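Local coordinates for protein catalase (Pseudomonas syringae, PDB 1M7S) that decomposes hydrogen peroxide into water and oxygen at a heme group, protecting the cell from the toxic effects of the peroxide, at residues A[134-139]-A[159-164]; A[193-198]-A[271-276]; A[448-453]-A[462-467]. One frame throughout, in Å; residues are numbered along the deposited sequence.

Contact 1 (A[134-139]-A[159-164]). With HEM (protoporphyrin IX containing Fe), chain E.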
loop_
_atom_site.group_PDB
_atom_site.type_symbol
_atom_site.label_atom_id
_atom_site.label_comp_id
_atom_site.label_asym_id
_atom_site.label_seq_id
_atom_site.Cartn_x
_atom_site.Cartn_y
_atom_site.Cartn_z
ATOM N N ALA A 134 6.142 -21.739 -16.860
ATOM C CA ALA A 134 6.079 -20.703 -15.823
ATOM C C ALA A 134 5.458 -21.156 -14.526
ATOM O O ALA A 134 5.787 -20.554 -13.488
ATOM C CB ALA A 134 5.353 -19.470 -16.362
ATOM N N ILE A 135 4.674 -22.256 -14.503
ATOM C CA ILE A 135 4.204 -22.722 -13.190
ATOM C C ILE A 135 5.376 -23.089 -12.279
ATOM O O ILE A 135 5.210 -23.105 -11.047
ATOM C CB ILE A 135 3.174 -23.855 -13.428
ATOM C CG1 ILE A 135 2.227 -24.015 -12.231
ATOM C CG2 ILE A 135 3.857 -25.186 -13.771
ATOM C CD1 ILE A 135 0.983 -24.792 -12.651
ATOM N N LYS A 136 6.582 -23.420 -12.746
ATOM C CA LYS A 136 7.741 -23.722 -11.937
ATOM C C LYS A 136 8.584 -22.509 -11.544
ATOM O O LYS A 136 9.511 -22.614 -10.706
ATOM C CB LYS A 136 8.631 -24.746 -12.698
ATOM C CG LYS A 136 7.933 -26.055 -13.075
ATOM C CD LYS A 136 7.153 -26.627 -11.913
ATOM C CE LYS A 136 8.068 -26.978 -10.707
ATOM N NZ LYS A 136 7.125 -27.456 -9.607
ATOM N N PHE A 137 8.252 -21.288 -12.043
ATOM C CA PHE A 137 9.109 -20.137 -11.802
ATOM C C PHE A 137 9.292 -19.796 -10.325
ATOM O O PHE A 137 10.422 -19.648 -9.875
ATOM C CB PHE A 137 8.672 -18.894 -12.621
ATOM C CG PHE A 137 9.680 -17.776 -12.558
ATOM C CD1 PHE A 137 10.861 -17.878 -13.252
ATOM C CD2 PHE A 137 9.396 -16.616 -11.837
ATOM C CE1 PHE A 137 11.795 -16.846 -13.201
ATOM C CE2 PHE A 137 10.329 -15.587 -11.790
ATOM C CZ PHE A 137 11.515 -15.689 -12.496
ATOM N N PRO A 138 8.237 -19.715 -9.557
ATOM C CA PRO A 138 8.327 -19.423 -8.132
ATOM C C PRO A 138 9.163 -20.475 -7.429
ATOM O O PRO A 138 10.028 -20.123 -6.647
ATOM C CB PRO A 138 6.889 -19.341 -7.588
ATOM C CG PRO A 138 6.214 -18.883 -8.890
ATOM C CD PRO A 138 6.838 -19.811 -9.989
ATOM N N ASP A 139 9.003 -21.750 -7.806
ATOM C CA ASP A 139 9.787 -22.822 -7.171
ATOM C C ASP A 139 11.278 -22.661 -7.487
ATOM O O ASP A 139 12.140 -22.746 -6.622
ATOM C CB ASP A 139 9.370 -24.209 -7.661
ATOM C CG ASP A 139 7.904 -24.471 -7.356
ATOM O OD1 ASP A 139 7.079 -24.614 -8.301
ATOM O OD2 ASP A 139 7.632 -24.513 -6.134
ATOM N N PHE A 159 20.123 -27.633 -5.920
ATOM C CA PHE A 159 20.391 -28.945 -6.543
ATOM C C PHE A 159 19.429 -30.024 -6.108
ATOM O O PHE A 159 19.160 -30.942 -6.891
ATOM C CB PHE A 159 21.848 -29.383 -6.466
ATOM C CG PHE A 159 22.758 -28.452 -7.245
ATOM C CD1 PHE A 159 23.733 -27.745 -6.601
ATOM C CD2 PHE A 159 22.595 -28.358 -8.633
ATOM C CE1 PHE A 159 24.579 -26.893 -7.314
ATOM C CE2 PHE A 159 23.437 -27.508 -9.349
ATOM C CZ PHE A 159 24.434 -26.780 -8.702
ATOM N N ASP A 160 18.765 -29.856 -4.984
ATOM C CA ASP A 160 17.640 -30.715 -4.618
ATOM C C ASP A 160 16.540 -30.452 -5.653
ATOM O O ASP A 160 16.013 -31.364 -6.331
ATOM C CB ASP A 160 17.182 -30.312 -3.201
ATOM C CG ASP A 160 15.888 -30.939 -2.734
ATOM O OD1 ASP A 160 15.562 -32.021 -3.252
ATOM O OD2 ASP A 160 15.215 -30.364 -1.845
ATOM N N PHE A 161 16.248 -29.177 -5.957
ATOM C CA PHE A 161 15.224 -28.841 -6.969
ATOM C C PHE A 161 15.598 -29.344 -8.353
ATOM O O PHE A 161 14.861 -30.128 -8.989
ATOM C CB PHE A 161 15.017 -27.303 -7.007
ATOM C CG PHE A 161 14.041 -26.811 -8.046
ATOM C CD1 PHE A 161 12.674 -27.009 -7.990
ATOM C CD2 PHE A 161 14.568 -26.182 -9.159
ATOM C CE1 PHE A 161 11.817 -26.542 -8.981
ATOM C CE2 PHE A 161 13.726 -25.714 -10.165
ATOM C CZ PHE A 161 12.375 -25.888 -10.071
ATOM N N PHE A 162 16.786 -28.943 -8.824
ATOM C CA PHE A 162 17.202 -29.239 -10.194
ATOM C C PHE A 162 17.502 -30.708 -10.468
ATOM O O PHE A 162 17.406 -31.141 -11.627
ATOM C CB PHE A 162 18.397 -28.375 -10.616
ATOM C CG PHE A 162 18.029 -26.937 -10.904
ATOM C CD1 PHE A 162 18.671 -25.878 -10.307
ATOM C CD2 PHE A 162 17.046 -26.679 -11.847
ATOM C CE1 PHE A 162 18.349 -24.541 -10.642
ATOM C CE2 PHE A 162 16.706 -25.375 -12.168
ATOM C CZ PHE A 162 17.352 -24.327 -11.571
ATOM N N SER A 163 17.708 -31.523 -9.434
ATOM C CA SER A 163 17.759 -32.983 -9.590
ATOM C C SER A 163 16.443 -33.548 -10.118
ATOM O O SER A 163 16.461 -34.618 -10.757
ATOM C CB SER A 163 18.144 -33.675 -8.270
ATOM O OG SER A 163 17.101 -33.663 -7.314
ATOM N N HIS A 164 15.289 -32.867 -10.027
ATOM C CA HIS A 164 14.053 -33.275 -10.648
ATOM C C HIS A 164 13.820 -32.582 -11.990
ATOM O O HIS A 164 12.747 -32.686 -12.589
ATOM C CB HIS A 164 12.864 -32.857 -9.734
ATOM C CG HIS A 164 12.994 -33.364 -8.324
ATOM N ND1 HIS A 164 13.812 -32.709 -7.423
ATOM C CD2 HIS A 164 12.457 -34.434 -7.670
ATOM C CE1 HIS A 164 13.788 -33.347 -6.255
ATOM N NE2 HIS A 164 12.973 -34.375 -6.400
HETATM C CHA HEM E . 12.144 -9.416 -14.071
HETATM C CHB HEM E . 14.164 -11.738 -17.806
HETATM C CHC HEM E . 11.498 -15.643 -16.802
HETATM C CHD HEM E . 8.813 -12.992 -13.736
HETATM C C1A HEM E . 12.923 -9.726 -15.161
HETATM C C2A HEM E . 13.937 -8.820 -15.751
HETATM C C3A HEM E . 14.492 -9.461 -16.778
HETATM C C4A HEM E . 13.877 -10.775 -16.856
HETATM C CMA HEM E . 15.571 -8.971 -17.754
HETATM C CAA HEM E . 14.189 -7.407 -15.197
HETATM C CBA HEM E . 13.522 -6.257 -16.024
HETATM C CGA HEM E . 14.028 -4.897 -15.473
HETATM O O1A HEM E . 13.127 -4.237 -14.900
HETATM O O2A HEM E . 15.226 -4.681 -15.744
HETATM C C1B HEM E . 13.603 -12.984 -17.887
HETATM C C2B HEM E . 13.861 -13.968 -18.931
HETATM C C3B HEM E . 13.127 -15.062 -18.641
HETATM C C4B HEM E . 12.394 -14.782 -17.437
HETATM C CMB HEM E . 14.832 -13.731 -20.097
HETATM C CAB HEM E . 13.014 -16.411 -19.351
HETATM C CBB HEM E . 13.235 -16.584 -20.640
HETATM C C1C HEM E . 10.489 -15.220 -15.977
HETATM C C2C HEM E . 9.282 -15.963 -15.693
HETATM C C3C HEM E . 8.527 -15.224 -14.870
HETATM C C4C HEM E . 9.274 -14.019 -14.577
HETATM C CMC HEM E . 8.895 -17.338 -16.302
HETATM C CAC HEM E . 7.141 -15.501 -14.256
HETATM C CBC HEM E . 6.137 -16.102 -14.918
HETATM C C1D HEM E . 9.547 -11.819 -13.520
HETATM C C2D HEM E . 9.160 -10.774 -12.587
HETATM C C3D HEM E . 10.063 -9.794 -12.673
HETATM C C4D HEM E . 11.042 -10.193 -13.660
HETATM C CMD HEM E . 7.914 -10.895 -11.694
HETATM C CAD HEM E . 10.101 -8.447 -11.895
HETATM C CBD HEM E . 9.461 -7.324 -12.790
HETATM C CGD HEM E . 9.259 -6.006 -12.065
HETATM O O1D HEM E . 9.205 -4.964 -12.808
HETATM O O2D HEM E . 9.119 -5.928 -10.820
HETATM N NA HEM E . 12.965 -10.913 -15.836
HETATM N NB HEM E . 12.684 -13.496 -16.993
HETATM N NC HEM E . 10.477 -14.044 -15.258
HETATM N ND HEM E . 10.677 -11.400 -14.194
HETATM FE FE HEM E . 11.651 -12.442 -15.611
HETATM O O HOH W 1 13.454 -13.783 -14.474
#

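Contact 2 (A[193-198]-A[271-276]). With HEM (protoporphyrin IX containing Fe), chain E.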
loop_
_atom_site.group_PDB
_atom_site.type_symbol
_atom_site.label_atom_id
_atom_site.label_comp_id
_atom_site.label_asym_id
_atom_site.label_seq_id
_atom_site.Cartn_x
_atom_site.Cartn_y
_atom_site.Cartn_z
ATOM N N VAL A 193 15.271 -15.139 -25.723
ATOM C CA VAL A 193 15.094 -16.506 -25.276
ATOM C C VAL A 193 13.954 -17.197 -26.025
ATOM O O VAL A 193 14.221 -18.144 -26.792
ATOM C CB VAL A 193 14.941 -16.655 -23.765
ATOM C CG1 VAL A 193 14.825 -18.107 -23.382
ATOM C CG2 VAL A 193 16.202 -16.066 -23.082
ATOM N N HIS A 194 12.739 -16.742 -25.860
ATOM C CA HIS A 194 11.601 -17.360 -26.521
ATOM C C HIS A 194 11.498 -16.975 -27.992
ATOM O O HIS A 194 11.943 -15.901 -28.359
ATOM C CB HIS A 194 10.297 -16.764 -25.929
ATOM C CG HIS A 194 10.314 -16.632 -24.448
ATOM N ND1 HIS A 194 10.314 -17.757 -23.656
ATOM C CD2 HIS A 194 10.375 -15.546 -23.620
ATOM C CE1 HIS A 194 10.353 -17.372 -22.378
ATOM N NE2 HIS A 194 10.373 -16.062 -22.341
ATOM N N ALA A 195 10.764 -17.792 -28.739
ATOM C CA ALA A 195 10.320 -17.388 -30.061
ATOM C C ALA A 195 9.098 -16.477 -29.772
ATOM O O ALA A 195 8.282 -16.769 -28.888
ATOM C CB ALA A 195 9.741 -18.594 -30.809
ATOM N N TYR A 196 9.047 -15.333 -30.464
ATOM C CA TYR A 196 7.948 -14.413 -30.424
ATOM C C TYR A 196 7.209 -14.625 -31.789
ATOM O O TYR A 196 7.816 -15.195 -32.683
ATOM C CB TYR A 196 8.375 -12.947 -30.360
ATOM C CG TYR A 196 8.716 -12.587 -28.919
ATOM C CD1 TYR A 196 9.922 -12.996 -28.381
ATOM C CD2 TYR A 196 7.826 -11.890 -28.113
ATOM C CE1 TYR A 196 10.253 -12.714 -27.055
ATOM C CE2 TYR A 196 8.159 -11.568 -26.790
ATOM C CZ TYR A 196 9.359 -12.007 -26.286
ATOM O OH TYR A 196 9.720 -11.743 -24.972
ATOM N N LYS A 197 5.966 -14.232 -31.812
ATOM C CA LYS A 197 5.194 -14.429 -33.046
ATOM C C LYS A 197 5.057 -13.059 -33.700
ATOM O O LYS A 197 4.461 -12.144 -33.112
ATOM C CB LYS A 197 3.867 -15.074 -32.676
ATOM C CG LYS A 197 2.750 -15.211 -33.644
ATOM C CD LYS A 197 1.367 -15.535 -33.075
ATOM C CE LYS A 197 1.342 -16.748 -32.147
ATOM N NZ LYS A 197 -0.089 -17.214 -32.000
ATOM N N LEU A 198 5.602 -12.922 -34.897
ATOM C CA LEU A 198 5.464 -11.693 -35.653
ATOM C C LEU A 198 4.283 -11.863 -36.642
ATOM O O LEU A 198 4.240 -12.910 -37.294
ATOM C CB LEU A 198 6.736 -11.323 -36.425
ATOM C CG LEU A 198 7.939 -11.007 -35.514
ATOM C CD1 LEU A 198 9.123 -10.411 -36.277
ATOM C CD2 LEU A 198 7.558 -10.064 -34.398
ATOM N N ASP A 271 11.488 -29.324 -29.362
ATOM C CA ASP A 271 10.340 -28.421 -29.591
ATOM C C ASP A 271 10.941 -27.031 -29.736
ATOM O O ASP A 271 11.602 -26.512 -28.819
ATOM C CB ASP A 271 9.443 -28.473 -28.344
ATOM C CG ASP A 271 8.144 -27.722 -28.587
ATOM O OD1 ASP A 271 7.088 -28.252 -28.170
ATOM O OD2 ASP A 271 8.032 -26.662 -29.237
ATOM N N PRO A 272 10.739 -26.346 -30.852
ATOM C CA PRO A 272 11.245 -25.014 -31.067
ATOM C C PRO A 272 10.669 -23.997 -30.091
ATOM O O PRO A 272 11.309 -22.951 -29.979
ATOM C CB PRO A 272 10.928 -24.597 -32.532
ATOM C CG PRO A 272 10.741 -25.983 -33.126
ATOM C CD PRO A 272 10.073 -26.869 -32.047
ATOM N N LEU A 273 9.522 -24.262 -29.451
ATOM C CA LEU A 273 9.018 -23.303 -28.463
ATOM C C LEU A 273 9.362 -23.719 -27.034
ATOM O O LEU A 273 8.794 -23.206 -26.063
ATOM C CB LEU A 273 7.514 -23.170 -28.646
ATOM C CG LEU A 273 7.052 -22.755 -30.069
ATOM C CD1 LEU A 273 5.543 -22.647 -30.051
ATOM C CD2 LEU A 273 7.749 -21.487 -30.527
ATOM N N ASP A 274 10.393 -24.544 -26.889
ATOM C CA ASP A 274 10.916 -24.930 -25.572
ATOM C C ASP A 274 12.010 -23.922 -25.165
ATOM O O ASP A 274 13.005 -23.722 -25.878
ATOM C CB ASP A 274 11.524 -26.323 -25.687
ATOM C CG ASP A 274 12.235 -26.875 -24.500
ATOM O OD1 ASP A 274 12.744 -28.028 -24.624
ATOM O OD2 ASP A 274 12.278 -26.132 -23.490
ATOM N N ALA A 275 11.772 -23.140 -24.092
ATOM C CA ALA A 275 12.723 -22.115 -23.660
ATOM C C ALA A 275 14.098 -22.599 -23.251
ATOM O O ALA A 275 15.044 -21.812 -23.027
ATOM C CB ALA A 275 12.052 -21.316 -22.538
ATOM N N THR A 276 14.297 -23.926 -23.065
ATOM C CA THR A 276 15.593 -24.493 -22.814
ATOM C C THR A 276 16.371 -24.814 -24.084
ATOM O O THR A 276 17.497 -25.310 -24.003
ATOM C CB THR A 276 15.483 -25.791 -21.964
ATOM O OG1 THR A 276 14.859 -26.880 -22.688
ATOM C CG2 THR A 276 14.778 -25.416 -20.683
HETATM C CHA HEM E . 12.144 -9.416 -14.071
HETATM C CHB HEM E . 14.164 -11.738 -17.806
HETATM C CHC HEM E . 11.498 -15.643 -16.802
HETATM C CHD HEM E . 8.813 -12.992 -13.736
HETATM C C1A HEM E . 12.923 -9.726 -15.161
HETATM C C2A HEM E . 13.937 -8.820 -15.751
HETATM C C3A HEM E . 14.492 -9.461 -16.778
HETATM C C4A HEM E . 13.877 -10.775 -16.856
HETATM C CMA HEM E . 15.571 -8.971 -17.754
HETATM C CAA HEM E . 14.189 -7.407 -15.197
HETATM C CBA HEM E . 13.522 -6.257 -16.024
HETATM C CGA HEM E . 14.028 -4.897 -15.473
HETATM O O1A HEM E . 13.127 -4.237 -14.900
HETATM O O2A HEM E . 15.226 -4.681 -15.744
HETATM C C1B HEM E . 13.603 -12.984 -17.887
HETATM C C2B HEM E . 13.861 -13.968 -18.931
HETATM C C3B HEM E . 13.127 -15.062 -18.641
HETATM C C4B HEM E . 12.394 -14.782 -17.437
HETATM C CMB HEM E . 14.832 -13.731 -20.097
HETATM C CAB HEM E . 13.014 -16.411 -19.351
HETATM C CBB HEM E . 13.235 -16.584 -20.640
HETATM C C1C HEM E . 10.489 -15.220 -15.977
HETATM C C2C HEM E . 9.282 -15.963 -15.693
HETATM C C3C HEM E . 8.527 -15.224 -14.870
HETATM C C4C HEM E . 9.274 -14.019 -14.577
HETATM C CMC HEM E . 8.895 -17.338 -16.302
HETATM C CAC HEM E . 7.141 -15.501 -14.256
HETATM C CBC HEM E . 6.137 -16.102 -14.918
HETATM C C1D HEM E . 9.547 -11.819 -13.520
HETATM C C2D HEM E . 9.160 -10.774 -12.587
HETATM C C3D HEM E . 10.063 -9.794 -12.673
HETATM C C4D HEM E . 11.042 -10.193 -13.660
HETATM C CMD HEM E . 7.914 -10.895 -11.694
HETATM C CAD HEM E . 10.101 -8.447 -11.895
HETATM C CBD HEM E . 9.461 -7.324 -12.790
HETATM C CGD HEM E . 9.259 -6.006 -12.065
HETATM O O1D HEM E . 9.205 -4.964 -12.808
HETATM O O2D HEM E . 9.119 -5.928 -10.820
HETATM N NA HEM E . 12.965 -10.913 -15.836
HETATM N NB HEM E . 12.684 -13.496 -16.993
HETATM N NC HEM E . 10.477 -14.044 -15.258
HETATM N ND HEM E . 10.677 -11.400 -14.194
HETATM FE FE HEM E . 11.651 -12.442 -15.611
HETATM O O HOH W 1 13.454 -13.783 -14.474
#

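Contact 3 (A[448-453]-A[462-467]). Unlike the reference sequence in segment 448-453: Tyr452 (reference Val).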
loop_
_atom_site.group_PDB
_atom_site.type_symbol
_atom_site.label_atom_id
_atom_site.label_comp_id
_atom_site.label_asym_id
_atom_site.label_seq_id
_atom_site.Cartn_x
_atom_site.Cartn_y
_atom_site.Cartn_z
ATOM N N ILE A 448 22.335 -37.655 -9.083
ATOM C CA ILE A 448 21.364 -37.488 -10.187
ATOM C C ILE A 448 21.790 -36.310 -11.063
ATOM O O ILE A 448 21.740 -36.369 -12.295
ATOM C CB ILE A 448 19.964 -37.321 -9.646
ATOM C CG1 ILE A 448 19.417 -38.695 -9.166
ATOM C CG2 ILE A 448 19.038 -36.720 -10.728
ATOM C CD1 ILE A 448 18.086 -38.403 -8.426
ATOM N N MET A 449 22.161 -35.202 -10.433
ATOM C CA MET A 449 22.693 -34.050 -11.158
ATOM C C MET A 449 23.873 -34.469 -12.019
ATOM O O MET A 449 23.950 -34.006 -13.174
ATOM C CB MET A 449 23.158 -32.962 -10.194
ATOM C CG MET A 449 22.027 -32.103 -9.619
ATOM S SD MET A 449 20.858 -31.351 -10.771
ATOM C CE MET A 449 21.959 -30.522 -11.908
ATOM N N LEU A 450 24.804 -35.231 -11.453
ATOM C CA LEU A 450 25.986 -35.690 -12.206
ATOM C C LEU A 450 25.620 -36.536 -13.400
ATOM O O LEU A 450 26.245 -36.475 -14.474
ATOM C CB LEU A 450 26.894 -36.458 -11.215
ATOM C CG LEU A 450 27.640 -35.541 -10.231
ATOM C CD1 LEU A 450 28.423 -36.381 -9.220
ATOM C CD2 LEU A 450 28.549 -34.512 -10.893
ATOM N N SER A 451 24.569 -37.351 -13.252
ATOM C CA SER A 451 24.110 -38.201 -14.362
ATOM C C SER A 451 23.646 -37.337 -15.525
ATOM O O SER A 451 23.864 -37.683 -16.702
ATOM C CB SER A 451 23.033 -39.198 -13.924
ATOM O OG SER A 451 21.742 -38.635 -13.744
ATOM N N TYR A 452 23.003 -36.198 -15.203
ATOM C CA TYR A 452 22.598 -35.277 -16.280
ATOM C C TYR A 452 23.788 -34.749 -17.036
ATOM O O TYR A 452 23.804 -34.709 -18.267
ATOM C CB TYR A 452 21.759 -34.120 -15.722
ATOM C CG TYR A 452 20.473 -34.576 -15.035
ATOM C CD1 TYR A 452 19.852 -33.698 -14.134
ATOM C CD2 TYR A 452 19.837 -35.769 -15.333
ATOM C CE1 TYR A 452 18.663 -34.064 -13.528
ATOM C CE2 TYR A 452 18.664 -36.155 -14.708
ATOM C CZ TYR A 452 18.069 -35.286 -13.808
ATOM O OH TYR A 452 16.912 -35.639 -13.171
ATOM N N LEU A 453 24.858 -34.352 -16.351
ATOM C CA LEU A 453 26.064 -33.823 -16.946
ATOM C C LEU A 453 26.792 -34.921 -17.724
ATOM O O LEU A 453 27.299 -34.694 -18.827
ATOM C CB LEU A 453 26.960 -33.259 -15.844
ATOM C CG LEU A 453 26.334 -32.173 -14.939
ATOM C CD1 LEU A 453 27.440 -31.610 -14.030
ATOM C CD2 LEU A 453 25.726 -31.095 -15.827
ATOM N N THR A 462 32.188 -36.842 -15.669
ATOM C CA THR A 462 33.286 -37.434 -14.892
ATOM C C THR A 462 34.091 -36.384 -14.145
ATOM O O THR A 462 34.484 -36.581 -13.000
ATOM C CB THR A 462 34.230 -38.218 -15.832
ATOM O OG1 THR A 462 33.455 -39.277 -16.389
ATOM C CG2 THR A 462 35.458 -38.725 -15.074
ATOM N N ARG A 463 34.403 -35.244 -14.765
ATOM C CA ARG A 463 35.253 -34.255 -14.095
ATOM C C ARG A 463 34.449 -33.565 -13.009
ATOM O O ARG A 463 35.015 -33.300 -11.953
ATOM C CB ARG A 463 35.790 -33.250 -15.106
ATOM C CG ARG A 463 36.705 -33.903 -16.174
ATOM C CD ARG A 463 37.087 -32.845 -17.224
ATOM N NE ARG A 463 37.990 -31.848 -16.694
ATOM C CZ ARG A 463 38.518 -30.784 -17.296
ATOM N NH1 ARG A 463 38.239 -30.525 -18.574
ATOM N NH2 ARG A 463 39.341 -29.971 -16.630
ATOM N N VAL A 464 33.205 -33.174 -13.302
ATOM C CA VAL A 464 32.459 -32.514 -12.196
ATOM C C VAL A 464 32.233 -33.516 -11.065
ATOM O O VAL A 464 32.338 -33.121 -9.921
ATOM C CB VAL A 464 31.099 -31.999 -12.659
ATOM C CG1 VAL A 464 30.353 -31.327 -11.522
ATOM C CG2 VAL A 464 31.385 -31.027 -13.808
ATOM N N ALA A 465 32.002 -34.795 -11.377
ATOM C CA ALA A 465 31.885 -35.814 -10.325
ATOM C C ALA A 465 33.121 -35.903 -9.428
ATOM O O ALA A 465 32.988 -36.205 -8.229
ATOM C CB ALA A 465 31.633 -37.170 -10.961
ATOM N N GLU A 466 34.334 -35.758 -9.945
ATOM C CA GLU A 466 35.534 -35.797 -9.126
ATOM C C GLU A 466 35.587 -34.584 -8.179
ATOM O O GLU A 466 35.841 -34.703 -6.984
ATOM C CB GLU A 466 36.796 -35.802 -9.978
ATOM N N VAL A 467 35.347 -33.380 -8.719
ATOM C CA VAL A 467 35.364 -32.172 -7.868
ATOM C C VAL A 467 34.266 -32.216 -6.822
ATOM O O VAL A 467 34.467 -31.858 -5.641
ATOM C CB VAL A 467 35.198 -30.924 -8.779
ATOM C CG1 VAL A 467 35.183 -29.661 -7.925
ATOM C CG2 VAL A 467 36.305 -30.846 -9.802
#

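Contact 1 (A[134-139]-A[159-164])
Phe161 is the one residue of 159-164 that meets 134-139, and it does so where the start of helix 137-144, in the heme-binding part of the catalase fold, passes helix 155-163. Its ring atom CE1 lies 3.6 Å from Asp139 CB, while the backbone carbon of Asp139 stands over one ring face toward the rim. Lys136 arrives differently, at the ring edge and near its plane, where its CE is a looser 4.2 Å from Phe161 CE1. With CG anti to the backbone N (chi1 177°), Phe161 sends its ring out to both residues. No hydrogen bond joins the segments, and only 125 Å² is buried between them.

The tight side faces the heme. Phe137, whose CB points away from 159-164, lays its ring face-on over pyrrole C, with Phe137 CE2 3.4 Å from heme C4C and heme C3C over the ring centre. Ala134 CB adds a contact with the vinyl carbon CBC.

On the polar side the neighbouring subunits supply partners. Lys136 NZ bonds to Gln16 of the second subunit and pairs with Glu377 of the third, and Asp139 OD1 pairs with Lys37 of the second. Within the segment, Lys136, bent at chi2 and chi3, brings NZ to 3.1 Å from Asp139 OD1, meeting that oxygen 64° out of the carboxylate plane.

Contact 2 (A[193-198]-A[271-276])
A beta-branched valine at positive phi (71°), an uncommon conformation, opens this contact: Val193 and the next residue, His194, both border the same heme vinyl group and both touch Ala275. The vinyl carbon CBB lies 3.5 Å from Val193 CG1 and 3.4 Å from His194 NE2. Both residues belong to the heme pocket, at the end of a strand of the catalase beta barrel, and the Val193 side chain is about 5 Å from that of Asn124, a predicted active-site residue. Val193 CG1, placed anti to the backbone N (chi1 -177°), also approaches the carbonyl oxygen of Ala275 at 3.7 Å. The Ala275 methyl meets the imidazole obliquely, its CB 4.1 Å from His194 ND1.

Farther from the heme the contact is purely aliphatic. Ala195 directs its CB toward 271-276 and meets Leu273 CD2 at 3.5 Å; the extended Leu273 side chain carries this methyl across. No hydrogen bond links the segments, which bury 174 Å² together.

Polar groups within 271-276 help to shape it. A type I turn runs from Asp271 to Asp274, and each of these aspartates forms an Asx turn. Leu273 N reaches Asp271 OD2 at 2.8 Å, on the anti side of the carboxylate and 25° out of its plane. Asp274 OD2 receives both Thr276 N and Thr276 OG1 from the same face of its plane, the hydroxyl at 2.8 Å, tying Thr276 back to Asp274 across Ala275; OD1 forms salt bridges with Arg132 and Lys277.

His194 ND1 bonds to Asp322 and NE2 to Arg328. Strand 190-199 pairs antiparallel with 205-214 (Tyr196 with Val208) and with 317-319 (Lys197 with Glu318), and lies against the loop preceding strand 284-295, while Leu324 of helix 323-339 packs on both His194 and Ala275.

Contact 3 (A[448-453]-A[462-467])
Helix segments 448-453 and 462-467 run nearly antiparallel, with 153° between their directions and axes 9.1 Å apart, and their closest CA pair is Leu450 and Ala465 at 6.2 Å. They belong to successive helices of the C-terminal helical region of the catalase.

Leu450 makes the largest contribution. Its CG is anti to the carbonyl carbon (chi1 -74°), and both methyls bear on Ala465: CD1 sits 3.7 Å from Ala465 CB, and CD2 reaches the backbone, 3.5 Å from Ala465 N. The small side chain of Ala465 is consistent with this close approach to the main chain. The same CD2 also meets Val464 CG1 at 3.7 Å. One turn along, Leu453 crosses Val464 at about a right angle, its CD1 lying 3.9 Å from Val464 CG1, so that this valine methyl is touched by both leucines.

Other helices continue the packing around the pair. Leu438 of helix 424-438 and Val475 of helix 472-480 touch Leu450, Val431 touches Val464, and Thr169 of helix 169-176 touches Leu453.

The side-chain contacts are all aliphatic, one methyl also resting on the backbone N of Ala465, and no hydrogen bond or salt bridge crosses. With all four participating residues buried and 163 Å² enclosed, the association of this helical hairpin rests here on shape fit and apolar burial, without a directional bond to set the register.

In the fold
All three contacts are buried and none is bridged by a hydrogen bond, yet their settings differ. Contacts 1 and 2 border the same heme with different groups, an aromatic ring over a pyrrole and side chains beside a vinyl; their nearest atoms stay about 8 Å apart. The centre of contact 2 lies nearest the chain centre, about 15 Å away, and no other subunit touches it, whereas contact 1 has charged groups engaged by two neighbouring subunits. In contact 3, centred about 29 Å out, the touching side chains are all aliphatic. It meets contact 1 directly: Tyr452 OH lies 2.7 Å from Ser163 O, probably hydrogen-bonded, and Met449 packs against Phe162, joining helix 443-456 to helix 155-163.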